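Local coordinates for protein aspartate carbamoyltransferase (Leishmania major, PDB 7K46) that probably catalyses the transfer of a carbamoyl group from carbamoyl phosphate to aspartate, an early step of pyrimidine biosynthesis, as a trimer, at residues 35-40 / 314-319; 47-52 / 74-79; 149-154 / 308-313; 284-289 / 304-309. All blocks are in the same frame, centred on the assembly; numbering follows the deposited sequence. Where two conformers were deposited one is given.

Contact 1 of 4, residues 35-40 / 314-319; sequences DMKTHI and GLFMRM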
# COMPACT_ATOMS: atom_id res chain seq x y z
N ASP A 35 -15.17 19.94 -14.11
CA ASP A 35 -16.04 20.29 -12.99
C ASP A 35 -15.48 19.75 -11.68
O ASP A 35 -15.50 20.44 -10.65
CB ASP A 35 -17.46 19.78 -13.23
CG ASP A 35 -18.17 20.52 -14.37
OD1 ASP A 35 -17.66 21.57 -14.80
OD2 ASP A 35 -19.24 20.06 -14.82
N MET A 36 -14.95 18.53 -11.70
CA MET A 36 -14.30 17.98 -10.52
C MET A 36 -13.03 18.75 -10.17
O MET A 36 -12.74 18.97 -8.99
CB MET A 36 -13.98 16.50 -10.73
CG MET A 36 -15.22 15.65 -10.72
SD MET A 36 -14.80 13.93 -11.03
CE MET A 36 -16.36 13.16 -10.62
N LYS A 37 -12.26 19.16 -11.19
CA LYS A 37 -11.06 19.96 -10.93
C LYS A 37 -11.41 21.23 -10.16
O LYS A 37 -10.78 21.55 -9.15
CB LYS A 37 -10.35 20.29 -12.24
CG LYS A 37 -9.07 21.14 -12.10
CD LYS A 37 -8.44 21.36 -13.48
CE LYS A 37 -7.09 22.08 -13.42
NZ LYS A 37 -7.20 23.43 -12.83
N THR A 38 -12.43 21.96 -10.61
CA THR A 38 -12.82 23.17 -9.90
C THR A 38 -13.21 22.87 -8.46
O THR A 38 -12.76 23.54 -7.52
CB THR A 38 -13.97 23.85 -10.63
OG1 THR A 38 -13.57 24.17 -11.97
CG2 THR A 38 -14.39 25.12 -9.90
N HIS A 39 -14.04 21.84 -8.28
CA HIS A 39 -14.51 21.41 -6.96
C HIS A 39 -13.34 21.07 -6.04
O HIS A 39 -13.21 21.62 -4.94
CB HIS A 39 -15.43 20.20 -7.16
CG HIS A 39 -16.08 19.68 -5.91
ND1 HIS A 39 -17.29 20.16 -5.45
CD2 HIS A 39 -15.73 18.67 -5.08
CE1 HIS A 39 -17.64 19.49 -4.37
NE2 HIS A 39 -16.71 18.58 -4.12
N ILE A 40 -12.46 20.16 -6.50
CA ILE A 40 -11.36 19.68 -5.66
C ILE A 40 -10.39 20.81 -5.35
O ILE A 40 -9.92 20.95 -4.21
CB ILE A 40 -10.66 18.50 -6.36
CG1 ILE A 40 -11.62 17.31 -6.50
CG2 ILE A 40 -9.38 18.11 -5.61
CD1 ILE A 40 -11.92 16.58 -5.19
N GLY A 314 -4.63 14.17 -15.91
CA GLY A 314 -4.82 12.72 -15.79
C GLY A 314 -5.55 12.32 -14.52
O GLY A 314 -6.42 11.44 -14.55
N LEU A 315 -5.22 12.96 -13.39
CA LEU A 315 -5.96 12.70 -12.16
C LEU A 315 -7.45 12.95 -12.34
O LEU A 315 -8.29 12.11 -11.99
CB LEU A 315 -5.41 13.57 -11.02
CG LEU A 315 -6.25 13.58 -9.73
CD1 LEU A 315 -6.18 12.23 -9.00
CD2 LEU A 315 -5.79 14.71 -8.80
N PHE A 316 -7.82 14.10 -12.90
CA PHE A 316 -9.24 14.42 -12.96
C PHE A 316 -9.98 13.64 -14.04
O PHE A 316 -11.17 13.30 -13.86
CB PHE A 316 -9.40 15.93 -13.11
CG PHE A 316 -8.97 16.68 -11.88
CD1 PHE A 316 -9.62 16.47 -10.67
CD2 PHE A 316 -7.88 17.55 -11.91
CE1 PHE A 316 -9.21 17.13 -9.52
CE2 PHE A 316 -7.48 18.21 -10.77
CZ PHE A 316 -8.15 17.99 -9.57
N MET A 317 -9.32 13.29 -15.14
CA MET A 317 -9.96 12.40 -16.11
C MET A 317 -10.23 11.04 -15.50
O MET A 317 -11.29 10.44 -15.71
CB MET A 317 -9.09 12.28 -17.37
CG MET A 317 -9.63 11.27 -18.42
SD MET A 317 -11.32 11.62 -18.98
CE MET A 317 -11.13 13.15 -19.93
N ARG A 318 -9.28 10.52 -14.72
CA ARG A 318 -9.50 9.21 -14.12
C ARG A 318 -10.58 9.26 -13.04
O ARG A 318 -11.33 8.30 -12.89
CB ARG A 318 -8.18 8.67 -13.58
CG ARG A 318 -7.24 8.25 -14.71
CD ARG A 318 -5.86 7.83 -14.21
NE ARG A 318 -5.06 7.38 -15.36
CZ ARG A 318 -3.98 7.99 -15.82
NH1 ARG A 318 -3.47 9.05 -15.21
NH2 ARG A 318 -3.41 7.54 -16.94
N MET A 319 -10.70 10.38 -12.33
CA MET A 319 -11.82 10.55 -11.41
C MET A 319 -13.15 10.58 -12.16
O MET A 319 -14.13 9.94 -11.75
CB MET A 319 -11.65 11.85 -10.60
CG MET A 319 -10.51 11.81 -9.58
SD MET A 319 -10.27 13.37 -8.68
CE MET A 319 -11.78 13.49 -7.72

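Contact 2 of 4, residues 47-52 / 74-79; sequences DTLRGR and MRLGGS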
# COMPACT_ATOMS: atom_id res chain seq x y z
N ASP A 47 -17.33 12.13 -1.74
CA ASP A 47 -17.43 10.92 -0.93
C ASP A 47 -18.31 9.86 -1.58
O ASP A 47 -18.68 8.88 -0.92
CB ASP A 47 -17.96 11.27 0.47
CG ASP A 47 -17.49 10.31 1.54
OD1 ASP A 47 -16.26 10.04 1.58
OD2 ASP A 47 -18.33 9.83 2.34
N THR A 48 -18.66 10.05 -2.85
CA THR A 48 -19.63 9.20 -3.53
C THR A 48 -19.23 7.73 -3.53
O THR A 48 -20.10 6.85 -3.46
CB THR A 48 -19.80 9.69 -4.97
OG1 THR A 48 -20.15 11.08 -4.95
CG2 THR A 48 -20.92 8.93 -5.67
N LEU A 49 -17.93 7.44 -3.59
CA LEU A 49 -17.47 6.06 -3.68
C LEU A 49 -17.03 5.50 -2.33
O LEU A 49 -16.32 4.49 -2.29
CB LEU A 49 -16.34 5.94 -4.71
CG LEU A 49 -16.75 6.25 -6.17
CD1 LEU A 49 -15.64 5.86 -7.15
CD2 LEU A 49 -18.10 5.62 -6.58
N ARG A 50 -17.46 6.11 -1.22
CA ARG A 50 -17.18 5.55 0.10
C ARG A 50 -17.63 4.10 0.16
O ARG A 50 -18.75 3.77 -0.22
CB ARG A 50 -17.90 6.37 1.17
CG ARG A 50 -17.48 6.06 2.61
CD ARG A 50 -18.37 6.79 3.61
NE ARG A 50 -19.69 6.16 3.72
CZ ARG A 50 -20.78 6.60 3.11
NH1 ARG A 50 -20.77 7.71 2.38
NH2 ARG A 50 -21.92 5.92 3.25
N GLY A 51 -16.74 3.22 0.64
CA GLY A 51 -17.08 1.82 0.75
C GLY A 51 -16.89 1.00 -0.52
O GLY A 51 -17.18 -0.20 -0.49
N ARG A 52 -16.44 1.60 -1.62
CA ARG A 52 -16.13 0.86 -2.83
C ARG A 52 -14.62 0.64 -2.91
O ARG A 52 -13.83 1.47 -2.47
CB ARG A 52 -16.61 1.61 -4.08
CG ARG A 52 -18.04 2.12 -4.00
CD ARG A 52 -19.06 1.02 -3.69
NE ARG A 52 -20.33 1.62 -3.28
CZ ARG A 52 -21.14 1.13 -2.35
NH1 ARG A 52 -20.89 -0.01 -1.73
NH2 ARG A 52 -22.24 1.81 -2.02
N MET A 74 -9.22 7.52 -4.29
CA MET A 74 -9.33 8.02 -2.92
C MET A 74 -9.96 9.41 -2.86
O MET A 74 -10.65 9.73 -1.88
CB MET A 74 -7.95 8.01 -2.25
CG MET A 74 -7.39 6.59 -2.14
SD MET A 74 -5.73 6.58 -1.39
CE MET A 74 -5.28 4.85 -1.62
N ARG A 75 -9.74 10.25 -3.87
CA ARG A 75 -10.36 11.56 -3.90
C ARG A 75 -11.84 11.51 -4.28
O ARG A 75 -12.50 12.55 -4.29
CB ARG A 75 -9.60 12.47 -4.87
CG ARG A 75 -8.20 12.87 -4.37
CD ARG A 75 -7.59 13.90 -5.30
NE ARG A 75 -6.30 14.38 -4.83
CZ ARG A 75 -6.13 15.36 -3.96
NH1 ARG A 75 -7.18 15.96 -3.39
NH2 ARG A 75 -4.90 15.74 -3.63
N LEU A 76 -12.37 10.33 -4.60
CA LEU A 76 -13.80 10.11 -4.71
C LEU A 76 -14.37 9.47 -3.45
O LEU A 76 -15.57 9.14 -3.42
CB LEU A 76 -14.11 9.23 -5.93
CG LEU A 76 -13.75 9.89 -7.27
CD1 LEU A 76 -13.81 8.87 -8.40
CD2 LEU A 76 -14.65 11.10 -7.57
N GLY A 77 -13.55 9.29 -2.42
CA GLY A 77 -13.96 8.62 -1.20
C GLY A 77 -13.77 7.12 -1.20
O GLY A 77 -14.06 6.48 -0.18
N GLY A 78 -13.28 6.54 -2.29
CA GLY A 78 -13.14 5.10 -2.37
C GLY A 78 -11.88 4.58 -1.70
O GLY A 78 -11.02 5.33 -1.26
N SER A 79 -11.80 3.25 -1.62
CA SER A 79 -10.70 2.52 -0.99
C SER A 79 -9.87 1.82 -2.05
O SER A 79 -10.38 1.47 -3.12
CB SER A 79 -11.24 1.47 -0.00
OG SER A 79 -11.96 2.09 1.05
O HOH W 1 -13.93 3.88 1.09

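Contact 3 of 4, residues 149-154 / 308-313; sequences ILTIHA and FRQMRY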
# COMPACT_ATOMS: atom_id res chain seq x y z
N ILE A 149 -6.22 14.30 -24.51
CA ILE A 149 -7.26 15.13 -25.13
C ILE A 149 -7.73 16.21 -24.16
O ILE A 149 -7.90 17.37 -24.55
CB ILE A 149 -8.43 14.25 -25.59
CG1 ILE A 149 -8.01 13.36 -26.76
CG2 ILE A 149 -9.63 15.11 -25.97
CD1 ILE A 149 -9.09 12.40 -27.14
N LEU A 150 -7.97 15.83 -22.90
CA LEU A 150 -8.37 16.81 -21.90
C LEU A 150 -7.33 17.93 -21.76
O LEU A 150 -7.69 19.11 -21.66
CB LEU A 150 -8.58 16.13 -20.55
CG LEU A 150 -8.81 17.06 -19.34
CD1 LEU A 150 -10.04 17.97 -19.56
CD2 LEU A 150 -8.97 16.21 -18.09
N THR A 151 -6.05 17.57 -21.76
CA THR A 151 -4.99 18.57 -21.62
C THR A 151 -5.06 19.58 -22.75
O THR A 151 -5.01 20.79 -22.52
CB THR A 151 -3.62 17.89 -21.58
OG1 THR A 151 -3.57 16.99 -20.47
CG2 THR A 151 -2.51 18.95 -21.41
N ILE A 152 -5.17 19.10 -23.99
CA ILE A 152 -5.27 20.02 -25.12
C ILE A 152 -6.48 20.92 -24.95
O ILE A 152 -6.38 22.15 -25.05
CB ILE A 152 -5.34 19.24 -26.45
CG1 ILE A 152 -4.05 18.43 -26.66
CG2 ILE A 152 -5.56 20.19 -27.62
CD1 ILE A 152 -4.14 17.45 -27.80
N HIS A 153 -7.64 20.33 -24.67
CA HIS A 153 -8.87 21.11 -24.56
C HIS A 153 -8.78 22.15 -23.45
O HIS A 153 -9.19 23.31 -23.62
CB HIS A 153 -10.06 20.20 -24.32
CG HIS A 153 -11.36 20.95 -24.19
ND1 HIS A 153 -12.19 21.18 -25.27
CD2 HIS A 153 -11.94 21.54 -23.13
CE1 HIS A 153 -13.24 21.88 -24.87
NE2 HIS A 153 -13.11 22.11 -23.58
N ALA A 154 -8.26 21.75 -22.29
CA ALA A 154 -8.19 22.66 -21.16
C ALA A 154 -7.16 23.76 -21.38
O ALA A 154 -7.37 24.91 -20.98
CB ALA A 154 -7.86 21.88 -19.89
N PHE A 308 3.70 18.86 -17.21
CA PHE A 308 3.45 18.57 -15.80
C PHE A 308 1.97 18.72 -15.45
O PHE A 308 1.40 17.86 -14.76
CB PHE A 308 4.32 19.48 -14.90
CG PHE A 308 5.79 19.39 -15.20
CD1 PHE A 308 6.43 18.15 -15.23
CD2 PHE A 308 6.53 20.53 -15.45
CE1 PHE A 308 7.80 18.05 -15.51
CE2 PHE A 308 7.90 20.45 -15.71
CZ PHE A 308 8.52 19.21 -15.75
N ARG A 309 1.34 19.80 -15.91
CA ARG A 309 -0.11 19.94 -15.73
C ARG A 309 -0.87 18.77 -16.37
O ARG A 309 -1.92 18.37 -15.87
CB ARG A 309 -0.58 21.26 -16.33
CG ARG A 309 -0.03 22.51 -15.61
CD ARG A 309 -0.70 23.81 -16.10
NE ARG A 309 -0.43 24.11 -17.50
CZ ARG A 309 0.67 24.71 -17.94
NH1 ARG A 309 1.65 25.05 -17.11
NH2 ARG A 309 0.79 24.99 -19.23
N GLN A 310 -0.34 18.24 -17.47
CA GLN A 310 -0.91 17.07 -18.14
C GLN A 310 -1.19 15.93 -17.15
O GLN A 310 -2.22 15.26 -17.23
CB GLN A 310 0.06 16.65 -19.25
CG GLN A 310 -0.36 15.52 -20.18
CD GLN A 310 0.65 15.33 -21.31
OE1 GLN A 310 1.55 16.16 -21.51
NE2 GLN A 310 0.50 14.25 -22.08
N MET A 311 -0.27 15.71 -16.21
CA MET A 311 -0.47 14.65 -15.22
C MET A 311 -1.63 14.96 -14.29
O MET A 311 -2.33 14.04 -13.85
CB MET A 311 0.80 14.43 -14.40
CG MET A 311 1.89 13.72 -15.19
SD MET A 311 3.34 13.38 -14.18
CE MET A 311 4.14 14.99 -14.15
N ARG A 312 -1.84 16.24 -13.96
CA ARG A 312 -2.96 16.60 -13.11
C ARG A 312 -4.28 16.47 -13.86
O ARG A 312 -5.30 16.04 -13.30
CB ARG A 312 -2.76 18.01 -12.55
CG ARG A 312 -3.84 18.44 -11.55
CD ARG A 312 -3.28 19.43 -10.53
NE ARG A 312 -4.26 19.87 -9.55
CZ ARG A 312 -4.43 19.31 -8.36
NH1 ARG A 312 -3.78 18.20 -8.02
NH2 ARG A 312 -5.25 19.88 -7.48
N TYR A 313 -4.30 16.82 -15.15
CA TYR A 313 -5.46 16.48 -15.96
C TYR A 313 -5.70 14.97 -15.95
O TYR A 313 -6.86 14.54 -15.96
CB TYR A 313 -5.30 17.00 -17.39
CG TYR A 313 -5.32 18.51 -17.46
CD1 TYR A 313 -6.43 19.22 -17.05
CD2 TYR A 313 -4.23 19.21 -17.97
CE1 TYR A 313 -6.46 20.62 -17.11
CE2 TYR A 313 -4.24 20.60 -18.04
CZ TYR A 313 -5.36 21.30 -17.60
OH TYR A 313 -5.36 22.67 -17.68

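Contact 4 of 4, residues 284-289 / 304-309; sequences VVMHPL and RAAYFR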
# COMPACT_ATOMS: atom_id res chain seq x y z
N VAL A 284 1.01 24.54 -26.72
CA VAL A 284 1.55 23.78 -25.60
C VAL A 284 2.50 22.70 -26.10
O VAL A 284 2.37 22.17 -27.21
CB VAL A 284 0.45 23.13 -24.72
CG1 VAL A 284 -0.35 24.19 -23.98
CG2 VAL A 284 -0.45 22.22 -25.56
N VAL A 285 3.48 22.39 -25.24
CA VAL A 285 4.34 21.24 -25.38
C VAL A 285 3.83 20.18 -24.41
O VAL A 285 3.59 20.46 -23.23
CB VAL A 285 5.80 21.60 -25.07
CG1 VAL A 285 6.67 20.35 -25.04
CG2 VAL A 285 6.34 22.62 -26.09
N MET A 286 3.65 18.96 -24.91
CA MET A 286 3.16 17.86 -24.11
C MET A 286 4.09 16.66 -24.27
O MET A 286 4.87 16.58 -25.22
CB MET A 286 1.72 17.48 -24.51
CG MET A 286 0.70 18.61 -24.25
SD MET A 286 -0.92 18.27 -24.99
CE MET A 286 -1.36 16.70 -24.23
N HIS A 287 3.98 15.73 -23.33
CA HIS A 287 4.83 14.54 -23.29
C HIS A 287 4.18 13.61 -22.28
O HIS A 287 3.91 14.03 -21.16
CB HIS A 287 6.26 14.91 -22.88
CG HIS A 287 7.26 13.81 -23.06
ND1 HIS A 287 7.05 12.53 -22.61
CD2 HIS A 287 8.50 13.83 -23.61
CE1 HIS A 287 8.12 11.79 -22.89
NE2 HIS A 287 9.01 12.56 -23.49
N PRO A 288 3.90 12.35 -22.65
CA PRO A 288 3.22 11.46 -21.69
C PRO A 288 4.08 11.11 -20.48
O PRO A 288 3.51 10.74 -19.44
CB PRO A 288 2.91 10.21 -22.54
CG PRO A 288 3.96 10.24 -23.65
CD PRO A 288 4.15 11.71 -23.95
N LEU A 289 5.41 11.21 -20.60
CA LEU A 289 6.44 10.98 -19.58
C LEU A 289 6.59 9.49 -19.30
O LEU A 289 5.63 8.72 -19.49
CB LEU A 289 6.12 11.77 -18.30
CG LEU A 289 6.17 13.29 -18.48
CD1 LEU A 289 5.84 14.02 -17.18
CD2 LEU A 289 7.54 13.75 -19.00
N ARG A 304 4.08 27.64 -21.77
CA ARG A 304 3.58 26.68 -22.75
C ARG A 304 3.99 25.25 -22.44
O ARG A 304 3.55 24.32 -23.13
CB ARG A 304 4.07 27.10 -24.14
CG ARG A 304 3.59 28.48 -24.54
CD ARG A 304 4.38 29.05 -25.72
NE ARG A 304 5.77 29.37 -25.39
CZ ARG A 304 6.61 29.99 -26.21
NH1 ARG A 304 6.22 30.41 -27.40
NH2 ARG A 304 7.87 30.20 -25.82
N ALA A 305 4.83 25.04 -21.42
CA ALA A 305 5.25 23.69 -21.05
C ALA A 305 4.12 23.06 -20.23
O ALA A 305 3.95 23.36 -19.05
CB ALA A 305 6.56 23.73 -20.26
N ALA A 306 3.33 22.20 -20.87
CA ALA A 306 2.12 21.65 -20.27
C ALA A 306 2.28 20.23 -19.75
O ALA A 306 1.32 19.67 -19.21
CB ALA A 306 0.98 21.71 -21.29
N TYR A 307 3.47 19.62 -19.88
CA TYR A 307 3.60 18.20 -19.58
C TYR A 307 3.55 17.87 -18.09
O TYR A 307 3.37 16.70 -17.74
CB TYR A 307 4.89 17.63 -20.19
CG TYR A 307 6.07 18.58 -20.20
CD1 TYR A 307 6.24 19.49 -21.24
CD2 TYR A 307 7.02 18.57 -19.17
CE1 TYR A 307 7.32 20.38 -21.26
CE2 TYR A 307 8.11 19.45 -19.18
CZ TYR A 307 8.24 20.35 -20.24
OH TYR A 307 9.30 21.23 -20.27
N PHE A 308 3.70 18.86 -17.21
CA PHE A 308 3.45 18.57 -15.80
C PHE A 308 1.97 18.72 -15.45
O PHE A 308 1.40 17.86 -14.76
CB PHE A 308 4.32 19.48 -14.90
CG PHE A 308 5.79 19.39 -15.20
CD1 PHE A 308 6.43 18.15 -15.23
CD2 PHE A 308 6.53 20.53 -15.45
CE1 PHE A 308 7.80 18.05 -15.51
CE2 PHE A 308 7.90 20.45 -15.71
CZ PHE A 308 8.52 19.21 -15.75
N ARG A 309 1.34 19.80 -15.91
CA ARG A 309 -0.11 19.94 -15.73
C ARG A 309 -0.87 18.77 -16.37
O ARG A 309 -1.92 18.37 -15.87
CB ARG A 309 -0.58 21.26 -16.33
CG ARG A 309 -0.03 22.51 -15.61
CD ARG A 309 -0.70 23.81 -16.10
NE ARG A 309 -0.43 24.11 -17.50
CZ ARG A 309 0.67 24.71 -17.94
NH1 ARG A 309 1.65 25.05 -17.11
NH2 ARG A 309 0.79 24.99 -19.23
O HOH W 2 2.48 14.21 -18.84

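Contact 1 of 4, residues 35-40 / 314-319
Phe316 lays one face of its ring against the backbone of Lys37 and brings one side of its rim to Ile40. Lys37 CA stands 3.6 Å from the centroid of the Phe316 ring and only 10° off its normal, a CH-pi contact over the centre of the face. The lysine and phenylalanine side chains cross at about a right angle. Lys37 CG, anti to the backbone N, is placed beside the CD2-CE2 side of the ring, 3.6 Å from Phe316 CE2. Lys37 NZ forms a salt bridge with Glu41. Near the ring plane, Ile40 CB meets Phe316 CE1 at 3.7 Å. On the opposite face lies Leu315 CD2, offset toward the rim, so the aromatic group is held from both faces and from one edge.

A second pair of contacts flanks the ring. Met36 SD touches Met319 CB at 3.8 Å, and Met319, bent at its last torsion (chi3 67°), meets Ile40 tip to tip, CE to CD1 at 4.0 Å. Ala33 also packs on Phe316, while Ala72 backs Met319. No hydrogen bond joins the two segments; their axes pass 9.5 Å apart at 113°. This apolar helix crossing, in which the N-terminal helix 23-41 packs on the C-terminal helix 309-326, is characteristic of the aspartate/ornithine carbamoyltransferase fold.

Contact 2 of 4, residues 47-52 / 74-79
Leu76 meets Leu49 twice, once through its carbonyl and once through its side chain. Its O accepts a hydrogen bond from Leu49 N at 2.9 Å. The two side chains lie side by side and point the same way, with Leu49 CD1 3.7 Å from Leu76 CD1.

Gly77 follows, the residue at which the chain leaves helix 63-74 in a Schellman motif. Its positive phi (88°) suits glycine, and its backbone lies close against the other segment, Gly77 CA being 4.2 Å from Asp47 CA. Gly77 O receives a CA-H...O contact from Arg50 CA, and a water bridges this oxygen to Gly51 N and Ser79 OG. That water donates to Gly77 O and accepts from Gly51 N, both at 2.9 Å. The preceding type I turn, Asp47 to Arg50, is spanned by a salt bridge in which, in the conformer given, Arg50 NH1 approaches Asp47 OD2 from above the carboxylate plane; Arg50 NH2 reaches Thr45 of the third subunit.

Gly78 brings its CA to 3.2 Å from Leu49 O, another CA-H...O contact. At Ser79 the segments are joined again by a hydrogen bond, Ser79 N to Arg52 O at 2.8 Å.

The loops thus converge where strands 53-58 and 79-80 begin their parallel pairing, continued by backbone bonds between Ser79 and Met54. Leu49 packs on Leu326 of helix 309-326, while Met36 of helix 23-41 covers Leu76.

Contact 3 of 4, residues 149-154 / 308-313
Tyr313 and Thr151 carry most of this crossing, with Leu150 meeting the base of the tyrosine. The tyrosine side chain points from helix 309-326 at helix 142-156, which meets one side of the ring plane at different atoms, always obliquely. Thr151 OG1 lies 3.4 Å from Tyr313 CD2. Farther out on that same side, Ala154 CB comes to 3.4 Å from Tyr313 CE1 and lies equally near CZ and OH, a tight fit around the phenol end. The hydroxyl itself is hydrogen-bonded to Glu155, which fixes the far end of the ring next to the small alanine.

Thr151 turns its hydroxyl beside its own backbone N (chi1 -60°), where OG1 bonds to Leu147 O in the preceding helical turn. The same oxygen packs 3.5 Å from Gln310 CG, the two side chains crossing at about a right angle. Beyond CG the Gln310 chain is extended. Its NE2 is hydrogen-bonded to Asp148.

Leu150 approaches nearer the root of the tyrosine. Its CD2 is 3.4 Å from Tyr313 O and 3.8 Å from Tyr313 CB, while CG faces CD1 of the ring.

The helix axes come within 9.0 Å at an angle of 114°. Helix 23-41 supplies Ile30 and Ala33 behind Leu150, and Met286 of strand 284-286 packs on both Thr151 and Gln310. The crossing therefore lies between helix 23-41 and the edge, within this chain, of the five-stranded parallel sheet.

Contact 4 of 4, residues 284-289 / 304-309
Two backbone hydrogen bonds tie Val285 to the returning chain. Val285 N donates to Arg304 O at 2.9 Å with an N-H...O angle of 167°, and Val285 O accepts from Ala306 N, also at 2.9 Å. Together they form a single bridge between Val285 and Ala305. Arg304 O has a further neighbour in Val284 CA, 3.2 Å away in a CA-H...O contact, so one carbonyl meets two successive residues of the strand.

The bridge borders strand 284-286, an outermost strand of the five-stranded parallel sheet within this chain. That strand is paired on its other side with strand 237-240, as in the Rossmann-like Asp/Orn-binding domain of carbamoyltransferases, and the segment bridged to it leads directly into helix 309-326.

Apolar contacts occupy the two sides of the bridge. Val284 CB meets Ala306 CB at 3.7 Å, while Val285 and Tyr307 lie side by side, pointing the same way. Val285 CG1, anti to the backbone N (chi1 173°), is thereby placed 3.8 Å from Tyr307 CE1. Carbonyl oxygens take part in van der Waals contacts of their own: Val285 O sits at the edge of the tyrosine ring, near its plane, and Leu289 CD1 touches Tyr307 O farther along.

Polar links extend past the bridge. A water donates both its protons, to His287 O at 2.7 Å and to Tyr307 O at 2.9 Å. His287 ND1 accepts from Leu289 N, 16° out of the imidazole plane, while NE2 bonds to Glu294. The phenol of Tyr307 reaches Asp300.

In the fold
Helix 309-326 unites the set: contacts 1 and 3, with centres about 11 Å apart, both lie on it and meet through Met317 on Leu150. Contacts 3 and 4, about 8 Å between centres, share Phe308 and Arg309, and a probable hydrogen bond runs from His287 N to Gln310 OE1. Contact 2 joins contact 1 through Leu76 on Met319; its centre is about 29 Å from that of contact 4. Along the chain, contact 1 encloses the others: contact 2 closes before contact 3 opens, and contacts 3 and 4 end on the same stretch before the helix continues into contact 1. That helix thus links the two halves. All four have residues packing on the second subunit; contact 2 also reaches the third.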